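Importin subunit beta-1 (Saccharomyces cerevisiae, PDB 5OWU) carries proteins into the nucleus as the importin beta receptor, working with importin alpha, which recognises the classical nuclear localization signal of the cargo. Local coordinates at residues Lys646-Val651 / Met682-Gln687. Numbering follows the deposited sequence.
Sequences KALNQV and MNVLAQ
Leu648 and Val684 meet through one methyl each, CD1 of Leu648 lying 4.1 Å from CG1 of Val684, and their side chains cross at about a right angle. The valine sets CG1 anti to its backbone N (chi1 177°), which aims that branch at the neighbouring helix. The CA atoms of Leu648 and Val684, the nearest pair between segments 646-651 and 682-687, are 7.9 Å apart, and the leucine, with its extra carbon, closes that distance together with CG1 of the valine. With CG anti to its carbonyl carbon (chi1 -74°), Leu648 also packs on Ala659 and Ile663 of helix 655-669, so its buried end serves two interfaces. The short, branched valine fits a partly exposed site at the edge of the same seam. Beside it Asn649, itself exposed as the last residue of helix 637-649, where a polar amide is suitable, brings OD1 to 4.4 Å from CG1 of Val684, a loose contact without a hydrogen bond. Gln650 then leaves helical geometry as the centre of an inverse gamma turn, and Val651 forms a backbone hydrogen bond with Arg695. Leu685 packs on Val705 and Ile709 of helix 698-713, within its own repeat. The contact is slight, but the arrangement, first helices of the successive HEAT repeats 15 and 16 side by side, is characteristic of the superhelical solenoid of importin beta.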
loop_
_atom_site.group_PDB
_atom_site.type_symbol
_atom_site.label_atom_id
_atom_site.label_comp_id
_atom_site.label_asym_id
_atom_site.label_seq_id
_atom_site.Cartn_x
_atom_site.Cartn_y
_atom_site.Cartn_z
ATOM N N LYS A 646 17.459 4.729 26.175
ATOM C CA LYS A 646 16.040 4.512 26.451
ATOM C C LYS A 646 15.239 4.394 25.158
ATOM O O LYS A 646 14.381 3.512 25.024
ATOM C CB LYS A 646 15.490 5.643 27.322
ATOM C CG LYS A 646 14.004 5.502 27.649
ATOM C CD LYS A 646 13.544 6.481 28.725
ATOM C CE LYS A 646 14.152 6.153 30.085
ATOM N NZ LYS A 646 13.452 6.838 31.210
ATOM N N ALA A 647 15.508 5.269 24.191
ATOM C CA ALA A 647 14.797 5.209 22.919
ATOM C C ALA A 647 15.094 3.910 22.183
ATOM O O ALA A 647 14.185 3.269 21.644
ATOM C CB ALA A 647 15.177 6.411 22.057
ATOM N N LEU A 648 16.366 3.512 22.142
ATOM C CA LEU A 648 16.743 2.288 21.446
ATOM C C LEU A 648 16.025 1.081 22.031
ATOM O O LEU A 648 15.640 0.165 21.295
ATOM C CB LEU A 648 18.258 2.088 21.517
ATOM C CG LEU A 648 19.124 2.993 20.639
ATOM C CD1 LEU A 648 20.567 2.941 21.100
ATOM C CD2 LEU A 648 19.027 2.596 19.170
ATOM N N ASN A 649 15.831 1.062 23.353
ATOM C CA ASN A 649 15.181 -0.084 23.979
ATOM C C ASN A 649 13.662 -0.050 23.870
ATOM O O ASN A 649 13.020 -1.079 24.102
ATOM C CB ASN A 649 15.594 -0.180 25.448
ATOM C CG ASN A 649 17.000 -0.705 25.614
ATOM O OD1 ASN A 649 17.449 -1.555 24.843
ATOM N ND2 ASN A 649 17.711 -0.197 26.613
ATOM N N GLN A 650 13.069 1.097 23.529
ATOM C CA GLN A 650 11.627 1.175 23.279
ATOM C C GLN A 650 11.331 0.575 21.904
ATOM O O GLN A 650 10.950 1.258 20.952
ATOM C CB GLN A 650 11.130 2.610 23.364
ATOM C CG GLN A 650 11.024 3.162 24.772
ATOM C CD GLN A 650 10.578 4.615 24.794
ATOM O OE1 GLN A 650 11.085 5.419 25.581
ATOM N NE2 GLN A 650 9.627 4.960 23.931
ATOM N N VAL A 651 11.511 -0.743 21.818
ATOM C CA VAL A 651 11.401 -1.431 20.536
ATOM C C VAL A 651 9.984 -1.405 19.975
ATOM O O VAL A 651 9.802 -1.580 18.766
ATOM C CB VAL A 651 11.890 -2.884 20.661
ATOM C CG1 VAL A 651 13.380 -2.922 20.914
ATOM C CG2 VAL A 651 11.122 -3.629 21.757
ATOM N N MET A 682 27.019 -2.312 19.217
ATOM C CA MET A 682 26.726 -3.662 18.752
ATOM C C MET A 682 25.976 -4.427 19.829
ATOM O O MET A 682 24.920 -5.020 19.566
ATOM C CB MET A 682 28.014 -4.390 18.353
ATOM C CG MET A 682 28.706 -3.833 17.101
ATOM S SD MET A 682 27.733 -3.971 15.573
ATOM C CE MET A 682 27.851 -5.730 15.261
ATOM N N ASN A 683 26.462 -4.353 21.072
ATOM C CA ASN A 683 25.778 -5.046 22.153
ATOM C C ASN A 683 24.313 -4.645 22.180
ATOM O O ASN A 683 23.421 -5.491 22.039
ATOM C CB ASN A 683 26.465 -4.760 23.491
ATOM C CG ASN A 683 27.775 -5.509 23.633
ATOM O OD1 ASN A 683 27.968 -6.557 23.019
ATOM N ND2 ASN A 683 28.684 -4.970 24.434
ATOM N N VAL A 684 24.044 -3.340 22.273
ATOM C CA VAL A 684 22.654 -2.906 22.356
ATOM C C VAL A 684 21.878 -3.463 21.176
ATOM O O VAL A 684 20.815 -4.080 21.340
ATOM C CB VAL A 684 22.558 -1.370 22.424
ATOM C CG1 VAL A 684 21.103 -0.930 22.428
ATOM C CG2 VAL A 684 23.253 -0.850 23.660
ATOM N N LEU A 685 22.432 -3.317 19.970
ATOM C CA LEU A 685 21.685 -3.724 18.788
ATOM C C LEU A 685 21.376 -5.209 18.843
ATOM O O LEU A 685 20.248 -5.629 18.544
ATOM C CB LEU A 685 22.463 -3.363 17.521
ATOM C CG LEU A 685 22.528 -1.859 17.230
ATOM C CD1 LEU A 685 23.610 -1.541 16.195
ATOM C CD2 LEU A 685 21.186 -1.341 16.764
ATOM N N ALA A 686 22.347 -6.016 19.282
ATOM C CA ALA A 686 22.116 -7.453 19.352
ATOM C C ALA A 686 20.948 -7.759 20.277
ATOM O O ALA A 686 20.096 -8.596 19.958
ATOM C CB ALA A 686 23.386 -8.170 19.812
ATOM N N GLN A 687 20.871 -7.062 21.413
ATOM C CA GLN A 687 19.724 -7.230 22.295
ATOM C C GLN A 687 18.437 -6.823 21.584
ATOM O O GLN A 687 17.450 -7.569 21.582
ATOM C CB GLN A 687 19.919 -6.411 23.569
ATOM C CG GLN A 687 21.181 -6.752 24.347
ATOM C CD GLN A 687 21.602 -5.637 25.294
ATOM O OE1 GLN A 687 20.764 -5.006 25.940
ATOM N NE2 GLN A 687 22.907 -5.382 25.369
#